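Local coordinates for hypothetical protein (Exiguobacterium sibiricum, PDB 2HKV), which is of unknown function but belongs to the DinB superfamily of four-helix-bundle proteins and binds a nickel(II) ion in the crystal, at residues A[18-23]-A[127-132]; A[35-40]-A[133-138]; A[42-47]-A[77-82]; A[49-54]-A[83-88]. One frame throughout, in Å; residues are numbered along the deposited sequence.

Contact 1: A[18-23]-A[127-132]; sequences RTTRDL and HHRSQL. With NI (nickel (II) ion), chain B.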
# COMPACT_ATOMS: atom_id res chain seq x y z
N ARG A 18 -12.00 -4.50 4.32
CA ARG A 18 -12.79 -5.70 4.09
C ARG A 18 -11.99 -6.89 3.56
O ARG A 18 -12.22 -8.04 3.98
CB ARG A 18 -13.95 -5.42 3.18
CG ARG A 18 -14.93 -4.48 3.84
CD ARG A 18 -16.19 -4.31 3.06
NE ARG A 18 -15.88 -3.86 1.71
CZ ARG A 18 -15.86 -2.60 1.30
NH1 ARG A 18 -16.15 -1.56 2.12
NH2 ARG A 18 -15.55 -2.38 0.01
N THR A 19 -11.05 -6.62 2.65
CA THR A 19 -10.15 -7.68 2.18
C THR A 19 -9.24 -8.18 3.27
O THR A 19 -9.03 -9.38 3.36
CB THR A 19 -9.36 -7.27 0.95
OG1 THR A 19 -8.62 -6.06 1.21
CG2 THR A 19 -10.34 -7.07 -0.30
N THR A 20 -8.73 -7.32 4.15
CA THR A 20 -7.94 -7.79 5.27
C THR A 20 -8.73 -8.69 6.20
O THR A 20 -8.20 -9.73 6.65
CB THR A 20 -7.32 -6.62 6.06
OG1 THR A 20 -6.47 -5.89 5.17
CG2 THR A 20 -6.47 -7.11 7.26
N ARG A 21 -9.99 -8.31 6.45
CA ARG A 21 -10.88 -9.10 7.30
C ARG A 21 -11.01 -10.51 6.69
O ARG A 21 -10.92 -11.51 7.39
CB ARG A 21 -12.25 -8.41 7.45
CG ARG A 21 -13.05 -8.88 8.59
CD ARG A 21 -14.50 -8.35 8.51
NE ARG A 21 -14.51 -6.89 8.60
CZ ARG A 21 -15.19 -6.07 7.80
NH1 ARG A 21 -15.97 -6.52 6.82
NH2 ARG A 21 -15.12 -4.75 8.01
N ASP A 22 -11.19 -10.58 5.37
CA ASP A 22 -11.34 -11.87 4.70
C ASP A 22 -10.07 -12.69 4.84
O ASP A 22 -10.14 -13.91 5.12
CB ASP A 22 -11.67 -11.70 3.23
CG ASP A 22 -13.06 -11.10 3.01
OD1 ASP A 22 -13.96 -11.31 3.88
OD2 ASP A 22 -13.25 -10.44 1.95
N LEU A 23 -8.92 -12.04 4.69
CA LEU A 23 -7.64 -12.77 4.78
C LEU A 23 -7.45 -13.35 6.18
O LEU A 23 -7.07 -14.50 6.29
CB LEU A 23 -6.42 -11.88 4.43
CG LEU A 23 -6.19 -11.51 2.95
CD1 LEU A 23 -5.02 -10.51 2.84
CD2 LEU A 23 -5.88 -12.76 2.10
N HIS A 127 0.42 -1.59 2.56
CA HIS A 127 1.76 -2.20 2.76
C HIS A 127 1.66 -3.54 3.51
O HIS A 127 2.19 -4.56 3.10
CB HIS A 127 2.66 -1.20 3.50
CG HIS A 127 4.00 -1.75 3.92
ND1 HIS A 127 5.07 -1.87 3.05
CD2 HIS A 127 4.43 -2.24 5.11
CE1 HIS A 127 6.11 -2.38 3.70
NE2 HIS A 127 5.75 -2.63 4.95
N HIS A 128 0.99 -3.54 4.66
CA HIS A 128 0.93 -4.74 5.43
C HIS A 128 -0.10 -5.74 4.96
O HIS A 128 0.10 -6.94 5.21
CB HIS A 128 0.76 -4.47 6.92
CG HIS A 128 1.93 -3.80 7.55
ND1 HIS A 128 3.16 -4.42 7.68
CD2 HIS A 128 2.04 -2.59 8.13
CE1 HIS A 128 3.97 -3.59 8.33
NE2 HIS A 128 3.34 -2.45 8.55
N ARG A 129 -1.18 -5.32 4.29
CA ARG A 129 -2.10 -6.28 3.68
C ARG A 129 -1.32 -7.13 2.67
O ARG A 129 -1.46 -8.38 2.57
CB ARG A 129 -3.21 -5.57 2.97
CG ARG A 129 -4.31 -6.52 2.47
CD ARG A 129 -5.36 -5.85 1.59
NE ARG A 129 -4.78 -5.41 0.31
CZ ARG A 129 -5.48 -5.18 -0.79
NH1 ARG A 129 -6.79 -5.29 -0.79
NH2 ARG A 129 -4.85 -4.76 -1.87
N SER A 130 -0.46 -6.46 1.88
CA SER A 130 0.41 -7.16 0.91
C SER A 130 1.33 -8.16 1.60
O SER A 130 1.49 -9.34 1.13
CB SER A 130 1.25 -6.15 0.13
OG SER A 130 1.91 -6.78 -0.96
N GLN A 131 1.94 -7.74 2.71
CA GLN A 131 2.81 -8.64 3.47
C GLN A 131 2.05 -9.91 3.88
O GLN A 131 2.56 -11.05 3.71
CB GLN A 131 3.29 -7.94 4.72
CG GLN A 131 4.34 -8.66 5.47
CD GLN A 131 4.94 -7.81 6.58
OE1 GLN A 131 4.53 -6.67 6.79
NE2 GLN A 131 5.96 -8.37 7.28
N LEU A 132 0.85 -9.71 4.43
CA LEU A 132 0.03 -10.84 4.92
C LEU A 132 -0.30 -11.72 3.75
O LEU A 132 -0.19 -12.97 3.86
CB LEU A 132 -1.25 -10.38 5.65
CG LEU A 132 -2.14 -11.53 6.17
CD1 LEU A 132 -1.35 -12.51 7.15
CD2 LEU A 132 -3.43 -10.91 6.77
NI NI B . 3.94 -1.04 9.93
O HOH W 1 5.68 -2.32 10.58
O HOH W 2 4.73 0.33 11.28
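The Arg129 guanidinium takes Thr19 OG1 at its edge: NH1 donates to OG1 at 2.8 Å, and the oxygen lies within 1° of the guanidinium plane. Phe148 adds a cation-pi contact to this group, and NH1 also meets Leu147 O, while Thr19 OG1 has a second bond to Val15 O. The other flat group, the His128 ring, has His127 CD2 over the centre of one face, 3.5 Å above its plane. At its edge, His128 ND1 donates to Gln131 OE1 over 2.8 Å, which fixes the ring's rotation and points NE2 at nickel, 2.1 Å away. His49, His124 and two waters are further ligands. The two helices run nearly parallel, 26° apart, as the first and last helices of the up-down-down-up four-helix bundle of the DinB fold. Arg129 bridges the gap of 10.7 Å between their axes. Its CG stands anti to the backbone N (chi1 -172°) and passes Thr20 OG1 at 3.5 Å; that hydroxyl has its hydrogen bond to Gly16 O instead. A methionine in place of Arg129 would probably leave Thr19 OG1 and Leu147 O without this donor and Phe148 without its cation. One turn further on, Leu23 CB packs against Leu132 CD2 at 3.9 Å, and Leu23 CD1 reaches back to Arg129 CG. On this helix, Ser130 packs on Ser130 of the second subunit, its OG hydrogen-bonded to His127 O there.

Contact 2: A[35-40]-A[133-138]; sequences RPISGK and LDYLNL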
# COMPACT_ATOMS: atom_id res chain seq x y z
N ARG A 35 6.64 -18.06 10.70
CA ARG A 35 7.37 -16.89 10.17
C ARG A 35 7.93 -17.27 8.81
O ARG A 35 9.05 -17.76 8.72
CB ARG A 35 8.55 -16.50 11.09
CG ARG A 35 8.13 -16.27 12.53
CD ARG A 35 9.31 -15.92 13.46
NE ARG A 35 8.88 -14.94 14.46
CZ ARG A 35 8.09 -15.22 15.50
NH1 ARG A 35 7.63 -16.46 15.72
NH2 ARG A 35 7.73 -14.24 16.33
N PRO A 36 7.14 -17.08 7.75
CA PRO A 36 7.54 -17.46 6.40
C PRO A 36 8.77 -16.69 5.89
O PRO A 36 9.43 -17.18 5.00
CB PRO A 36 6.30 -17.10 5.54
CG PRO A 36 5.17 -16.93 6.49
CD PRO A 36 5.79 -16.47 7.78
N ILE A 37 9.02 -15.49 6.39
CA ILE A 37 10.24 -14.74 6.05
C ILE A 37 11.12 -14.63 7.29
O ILE A 37 10.85 -13.82 8.18
CB ILE A 37 9.90 -13.32 5.53
CG1 ILE A 37 8.81 -13.39 4.46
CG2 ILE A 37 11.15 -12.63 5.01
CD1 ILE A 37 8.68 -12.12 3.64
N SER A 38 12.17 -15.45 7.36
CA SER A 38 13.04 -15.51 8.54
C SER A 38 13.56 -14.12 8.82
O SER A 38 13.97 -13.43 7.89
CB SER A 38 14.19 -16.52 8.35
OG SER A 38 15.25 -15.95 7.59
N GLY A 39 13.49 -13.71 10.08
CA GLY A 39 13.85 -12.35 10.48
C GLY A 39 12.70 -11.40 10.70
O GLY A 39 12.87 -10.35 11.35
N LYS A 40 11.53 -11.73 10.18
CA LYS A 40 10.41 -10.81 10.21
C LYS A 40 9.25 -11.28 11.09
O LYS A 40 9.30 -12.38 11.63
CB LYS A 40 9.95 -10.53 8.77
CG LYS A 40 11.08 -10.02 7.86
CD LYS A 40 11.83 -8.83 8.50
CE LYS A 40 12.48 -7.89 7.49
NZ LYS A 40 13.48 -6.97 8.11
N LEU A 133 -0.65 -11.12 2.63
CA LEU A 133 -0.97 -11.91 1.45
C LEU A 133 0.26 -12.78 1.00
O LEU A 133 0.13 -14.00 0.68
CB LEU A 133 -1.41 -11.00 0.32
CG LEU A 133 -1.79 -11.63 -1.02
CD1 LEU A 133 -3.20 -12.17 -0.95
CD2 LEU A 133 -1.67 -10.52 -2.12
N ASP A 134 1.43 -12.16 0.98
CA ASP A 134 2.66 -12.89 0.62
C ASP A 134 2.92 -14.05 1.60
O ASP A 134 3.31 -15.13 1.18
CB ASP A 134 3.88 -12.00 0.62
CG ASP A 134 3.91 -11.01 -0.52
OD1 ASP A 134 3.14 -11.19 -1.51
OD2 ASP A 134 4.75 -10.05 -0.42
N TYR A 135 2.70 -13.81 2.89
CA TYR A 135 2.90 -14.86 3.87
C TYR A 135 1.96 -16.04 3.60
O TYR A 135 2.40 -17.19 3.66
CB TYR A 135 2.56 -14.38 5.27
CG TYR A 135 3.62 -13.57 5.99
CD1 TYR A 135 4.68 -13.00 5.31
CD2 TYR A 135 3.53 -13.39 7.36
CE1 TYR A 135 5.62 -12.22 5.98
CE2 TYR A 135 4.48 -12.65 8.04
CZ TYR A 135 5.53 -12.07 7.35
OH TYR A 135 6.46 -11.33 8.05
N LEU A 136 0.68 -15.75 3.40
CA LEU A 136 -0.30 -16.83 3.22
C LEU A 136 0.02 -17.58 1.93
O LEU A 136 0.00 -18.78 1.91
CB LEU A 136 -1.75 -16.29 3.25
CG LEU A 136 -2.22 -15.75 4.62
CD1 LEU A 136 -3.75 -15.41 4.55
CD2 LEU A 136 -1.90 -16.59 5.82
N ASN A 137 0.39 -16.86 0.87
CA ASN A 137 0.79 -17.52 -0.37
C ASN A 137 2.09 -18.33 -0.23
O ASN A 137 2.22 -19.42 -0.81
CB ASN A 137 0.93 -16.50 -1.49
CG ASN A 137 -0.42 -16.09 -2.07
OD1 ASN A 137 -1.37 -16.88 -2.11
ND2 ASN A 137 -0.50 -14.85 -2.52
N LEU A 138 3.04 -17.83 0.54
CA LEU A 138 4.24 -18.63 0.93
C LEU A 138 3.84 -19.93 1.64
O LEU A 138 4.51 -20.95 1.50
CB LEU A 138 5.14 -17.84 1.86
CG LEU A 138 6.09 -16.84 1.16
CD1 LEU A 138 6.72 -15.84 2.15
CD2 LEU A 138 7.15 -17.54 0.44
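Tyr135 leaves helix 114-138 with CG anti to the carbonyl carbon (chi1 -81°) and meets the 35-40 loop along its whole length. Its CB lies 3.8 Å from Pro36 CG. The same proline carbon comes down on Tyr135 CG at 3.7 Å, and Pro36 CD stands over the ring, 4.0 Å from the centroid and 17° off the normal, as a CH-pi contact. Farther out, Tyr135 CE1 touches Ile37 CG1 at 3.7 Å. At the tip, OH passes Lys40 CB at 3.7 Å and is hydrogen-bonded to Arg41 O and Gln131 NE2. The loop joins helix 4-26 to helix 43-61 and packs here on the C-terminal end of the bundle's last helix, its chain folded back by a type II turn from Ile37 to Lys40 with Gly39 in the third position. A phenylalanine in place of Tyr135 would keep the ring under Pro36 but would probably leave Arg41 O and Gln131 NE2 without their shared partner. Leu138 packs beside the tyrosine on the same proline, its CD1 3.6 Å from Pro36 CB and 4.0 Å from Ile37 CG1. Asp134 of the second subunit packs on Ile37.

Contact 3: A[42-47]-A[77-82]; sequences SVYEVA and VLPEQL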
# COMPACT_ATOMS: atom_id res chain seq x y z
N SER A 42 5.89 -12.75 12.67
CA SER A 42 5.08 -13.92 12.40
C SER A 42 3.72 -13.53 11.75
O SER A 42 3.39 -12.35 11.68
CB SER A 42 4.82 -14.69 13.69
OG SER A 42 3.90 -13.97 14.49
N VAL A 43 2.96 -14.51 11.23
CA VAL A 43 1.62 -14.30 10.72
C VAL A 43 0.77 -13.57 11.74
O VAL A 43 0.09 -12.58 11.43
CB VAL A 43 0.93 -15.67 10.39
CG1 VAL A 43 -0.51 -15.47 10.11
CG2 VAL A 43 1.60 -16.34 9.24
N TYR A 44 0.80 -14.07 12.99
CA TYR A 44 -0.05 -13.46 13.99
C TYR A 44 0.40 -12.02 14.25
O TYR A 44 -0.42 -11.14 14.40
CB TYR A 44 -0.06 -14.27 15.29
CG TYR A 44 -0.60 -13.53 16.49
CD1 TYR A 44 -1.96 -13.34 16.67
CD2 TYR A 44 0.26 -13.03 17.46
CE1 TYR A 44 -2.44 -12.67 17.77
CE2 TYR A 44 -0.21 -12.36 18.58
CZ TYR A 44 -1.56 -12.19 18.74
OH TYR A 44 -2.01 -11.53 19.86
N GLU A 45 1.70 -11.78 14.32
CA GLU A 45 2.19 -10.44 14.61
C GLU A 45 1.88 -9.42 13.48
O GLU A 45 1.56 -8.28 13.76
CB GLU A 45 3.69 -10.46 14.92
CG GLU A 45 4.06 -11.13 16.24
CD GLU A 45 5.57 -11.44 16.37
OE1 GLU A 45 6.34 -11.26 15.40
OE2 GLU A 45 6.00 -11.92 17.45
N VAL A 46 1.96 -9.85 12.22
CA VAL A 46 1.49 -9.02 11.09
C VAL A 46 0.02 -8.69 11.24
O VAL A 46 -0.39 -7.55 11.07
CB VAL A 46 1.73 -9.68 9.74
CG1 VAL A 46 1.35 -8.71 8.58
CG2 VAL A 46 3.19 -9.97 9.58
N ALA A 47 -0.79 -9.73 11.51
CA ALA A 47 -2.21 -9.56 11.71
C ALA A 47 -2.59 -8.59 12.80
O ALA A 47 -3.48 -7.79 12.60
CB ALA A 47 -2.92 -10.93 11.92
N VAL A 77 -4.12 -8.52 21.67
CA VAL A 77 -5.20 -8.86 20.75
C VAL A 77 -5.06 -10.32 20.43
O VAL A 77 -4.19 -10.73 19.69
CB VAL A 77 -5.18 -8.03 19.48
CG1 VAL A 77 -6.41 -8.34 18.67
CG2 VAL A 77 -5.16 -6.56 19.81
N LEU A 78 -5.92 -11.13 21.05
CA LEU A 78 -5.89 -12.56 20.83
C LEU A 78 -6.45 -12.91 19.45
O LEU A 78 -7.26 -12.15 18.91
CB LEU A 78 -6.67 -13.27 21.94
CG LEU A 78 -6.14 -13.07 23.36
CD1 LEU A 78 -7.12 -13.68 24.36
CD2 LEU A 78 -4.73 -13.67 23.51
N PRO A 79 -6.00 -14.02 18.85
CA PRO A 79 -6.41 -14.36 17.49
C PRO A 79 -7.92 -14.28 17.22
O PRO A 79 -8.33 -13.85 16.14
CB PRO A 79 -5.90 -15.79 17.34
CG PRO A 79 -4.72 -15.84 18.22
CD PRO A 79 -5.08 -15.02 19.40
N GLU A 80 -8.73 -14.65 18.20
CA GLU A 80 -10.19 -14.64 18.06
C GLU A 80 -10.80 -13.23 18.13
O GLU A 80 -11.96 -13.05 17.78
CB GLU A 80 -10.84 -15.58 19.09
CG GLU A 80 -10.58 -15.22 20.56
CD GLU A 80 -9.39 -15.97 21.20
OE1 GLU A 80 -8.34 -16.19 20.53
OE2 GLU A 80 -9.51 -16.31 22.41
N GLN A 81 -10.05 -12.24 18.60
CA GLN A 81 -10.55 -10.86 18.65
C GLN A 81 -10.05 -9.98 17.49
O GLN A 81 -10.38 -8.81 17.42
CB GLN A 81 -10.13 -10.21 19.95
CG GLN A 81 -10.61 -10.94 21.19
CD GLN A 81 -9.70 -10.70 22.40
OE1 GLN A 81 -8.51 -10.37 22.27
NE2 GLN A 81 -10.27 -10.90 23.59
N LEU A 82 -9.25 -10.55 16.60
CA LEU A 82 -8.58 -9.77 15.55
C LEU A 82 -9.55 -9.05 14.67
O LEU A 82 -9.37 -7.86 14.40
CB LEU A 82 -7.63 -10.65 14.72
CG LEU A 82 -6.26 -10.85 15.37
CD1 LEU A 82 -5.46 -11.84 14.58
CD2 LEU A 82 -5.53 -9.51 15.43
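Tyr44 reaches across to Val77 with its hydroxyl, CG anti to the backbone N (chi1 164°), which carries the ring out toward the 77-82 loop. Val77 O sits at the ring edge, in its plane, and the OH points at it, though the modelled separation of 2.3 Å between Tyr44 OH and Val77 O is doubtful. The close packing is apolar. Pro79 comes in across the tyrosine at about a right angle, its CD 3.9 Å from Tyr44 CE1. The second close point lies one helical turn on, where Ala47 CB meets Leu82 CD1 at 3.8 Å and the other leucine methyl rests near Ala47 O. Between these two points the packing is slacker: Tyr44 CD1 and Leu82 CD1 are 4.3 Å apart. Leu78 turns its side chain away from the helix into solvent. Beside it, Gln81 OE1 accepts from Leu78 N at 3.0 Å, with the donor tilted 29° from the carbonyl plane, so the loop is held by its own side chain. On the helix side, Ser42 and Glu45 form a capping box: Glu45 N donates to Ser42 OG at 3.1 Å, and Ser42 N returns a bond to Glu45 OE1. Trp32, in the loop before helix 43-61, touches both Tyr44 and Leu82. The contact thus ties the start of helix 43-61 to the turn leading into helix 82-98, while Val43 and Val46 pack on helix 114-138.

Contact 4: A[49-54]-A[83-88]; sequences HLAVLL and VDRLDQ. With NI (nickel (II) ion), chain B.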
# COMPACT_ATOMS: atom_id res chain seq x y z
N HIS A 49 -0.75 -6.06 13.98
CA HIS A 49 -0.29 -4.71 13.54
C HIS A 49 -1.34 -4.17 12.57
O HIS A 49 -1.79 -3.03 12.69
CB HIS A 49 1.12 -4.83 12.93
CG HIS A 49 1.72 -3.54 12.41
ND1 HIS A 49 1.86 -2.41 13.18
CD2 HIS A 49 2.34 -3.26 11.23
CE1 HIS A 49 2.50 -1.48 12.48
NE2 HIS A 49 2.76 -1.94 11.27
N LEU A 50 -1.77 -5.00 11.61
CA LEU A 50 -2.85 -4.61 10.68
C LEU A 50 -4.18 -4.23 11.40
O LEU A 50 -4.85 -3.23 11.05
CB LEU A 50 -3.12 -5.75 9.71
CG LEU A 50 -2.35 -5.84 8.41
CD1 LEU A 50 -2.44 -7.31 7.85
CD2 LEU A 50 -2.87 -4.77 7.40
N ALA A 51 -4.54 -5.03 12.38
CA ALA A 51 -5.77 -4.82 13.15
C ALA A 51 -5.78 -3.46 13.87
O ALA A 51 -6.84 -2.86 14.01
CB ALA A 51 -5.97 -5.96 14.18
N VAL A 52 -4.62 -2.99 14.37
CA VAL A 52 -4.56 -1.76 15.15
C VAL A 52 -4.04 -0.53 14.40
O VAL A 52 -4.24 0.61 14.86
CB VAL A 52 -3.74 -1.92 16.45
CG1 VAL A 52 -4.20 -3.12 17.24
CG2 VAL A 52 -2.25 -2.03 16.12
N LEU A 53 -3.43 -0.69 13.23
CA LEU A 53 -2.65 0.43 12.76
C LEU A 53 -3.47 1.67 12.35
O LEU A 53 -2.95 2.80 12.36
CB LEU A 53 -1.65 0.03 11.67
CG LEU A 53 -2.12 -0.40 10.27
CD1 LEU A 53 -2.61 0.79 9.31
CD2 LEU A 53 -0.93 -1.16 9.63
N LEU A 54 -4.72 1.47 11.92
CA LEU A 54 -5.50 2.64 11.45
C LEU A 54 -5.74 3.58 12.61
O LEU A 54 -5.78 4.79 12.41
CB LEU A 54 -6.82 2.24 10.78
CG LEU A 54 -6.79 1.59 9.39
CD1 LEU A 54 -8.23 1.25 8.97
CD2 LEU A 54 -6.12 2.51 8.36
N VAL A 83 -10.58 -9.74 14.18
CA VAL A 83 -11.54 -9.06 13.31
C VAL A 83 -12.23 -7.95 14.07
O VAL A 83 -12.38 -6.84 13.56
CB VAL A 83 -12.56 -10.02 12.67
CG1 VAL A 83 -13.67 -9.22 11.96
CG2 VAL A 83 -11.85 -10.93 11.69
N ASP A 84 -12.68 -8.24 15.28
CA ASP A 84 -13.35 -7.26 16.13
C ASP A 84 -12.47 -6.04 16.30
O ASP A 84 -12.97 -4.92 16.28
CB ASP A 84 -13.66 -7.83 17.51
CG ASP A 84 -14.85 -8.79 17.51
OD1 ASP A 84 -15.55 -8.89 16.46
OD2 ASP A 84 -15.10 -9.44 18.56
N ARG A 85 -11.17 -6.28 16.45
CA ARG A 85 -10.20 -5.20 16.63
C ARG A 85 -9.99 -4.35 15.39
O ARG A 85 -9.97 -3.15 15.47
CB ARG A 85 -8.85 -5.77 17.14
CG ARG A 85 -7.90 -4.70 17.68
CD ARG A 85 -8.69 -3.81 18.63
NE ARG A 85 -7.93 -2.78 19.29
CZ ARG A 85 -7.84 -1.51 18.91
NH1 ARG A 85 -8.49 -1.03 17.82
NH2 ARG A 85 -7.08 -0.69 19.65
N LEU A 86 -9.83 -4.99 14.24
CA LEU A 86 -9.80 -4.31 12.96
C LEU A 86 -11.06 -3.39 12.77
O LEU A 86 -10.98 -2.21 12.32
CB LEU A 86 -9.71 -5.37 11.86
CG LEU A 86 -9.73 -4.92 10.39
CD1 LEU A 86 -8.64 -3.87 10.09
CD2 LEU A 86 -9.61 -6.18 9.50
N ASP A 87 -12.22 -3.92 13.11
CA ASP A 87 -13.46 -3.19 12.96
C ASP A 87 -13.48 -1.93 13.81
O ASP A 87 -13.97 -0.87 13.38
CB ASP A 87 -14.65 -4.08 13.32
CG ASP A 87 -14.93 -5.20 12.28
OD1 ASP A 87 -14.17 -5.33 11.28
OD2 ASP A 87 -15.92 -5.96 12.45
N GLN A 88 -13.00 -2.06 15.04
CA GLN A 88 -12.86 -0.94 15.94
C GLN A 88 -11.92 0.13 15.41
O GLN A 88 -12.25 1.31 15.45
CB GLN A 88 -12.32 -1.47 17.26
CG GLN A 88 -12.07 -0.45 18.31
CD GLN A 88 -11.66 -1.11 19.65
OE1 GLN A 88 -12.14 -2.20 20.02
NE2 GLN A 88 -10.75 -0.44 20.37
NI NI B . 3.94 -1.04 9.93
O HOH W 1 5.68 -2.32 10.58
O HOH W 2 4.73 0.33 11.28
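Ala51 and Leu86 bring their CA atoms within 4.1 Å of each other, where the two helices run nearly parallel, 20° apart, with axes only 7.6 Å from one another. The small Ala51 side chain is consistent with so close an approach. Backbone meets backbone here: Leu86 CA directs its hydrogen at Ala51 O, 3.5 Å away with an angle of 149° at the hydrogen. The carbonyl oxygens of Ala51 and Arg85 are also neighbours, two acceptors within hydrogen-bonding reach of the single Ser89 hydroxyl, whose one proton they would have to share. Within 49-54 the bonds that His49 O receives from Val52 N and Leu53 N are weak. Among the side chains, Ala51 CB packs against Arg85 CB at 4.1 Å. Arg85 CG leaves anti to the backbone N, and the chain then bends at chi2 (48°) and slides past Val52, whose CG1 is 4.0 Å from Arg85 CG. The guanidinium is layered: Val52 CG1 lies over one face toward the rim, and Gln88 NE2 sits over the centre of the opposite face, 3.4 Å above the plane. Its charge is met by Glu55. Leu86 CD1 rests 4.0 Å from Leu50 O, on the buried side. His49 points away from helix 82-98 and binds nickel through NE2 at 2.0 Å, joining His124 and His128 in the three-histidine metal site of this DinB-type four-helix bundle, whose two middle helices are paired here.

Overall arrangement
Contacts 1 and 4 each pair two nearly parallel helices, 4-26 with 114-138 and 43-61 with 82-98, which together make the four-helix bundle. Their centres are 11 Å apart; the nickel ion joins them through His128 and His49, and the Arg21–Asp87 salt bridge ties them again. Contact 3 extends contact 4 along helix 43-61 (centres 10 Å apart), and contact 2 extends contact 1 along helix 114-138 (13 Å). Contacts 2 and 3 meet through Arg35 and Glu45, whereas the centres of contacts 2 and 4 are 20 Å apart and their nearest atoms about 7 Å. Along the chain, contacts 3 and 4 interlock between the outer segments of contacts 1 and 2, which both also face the second subunit.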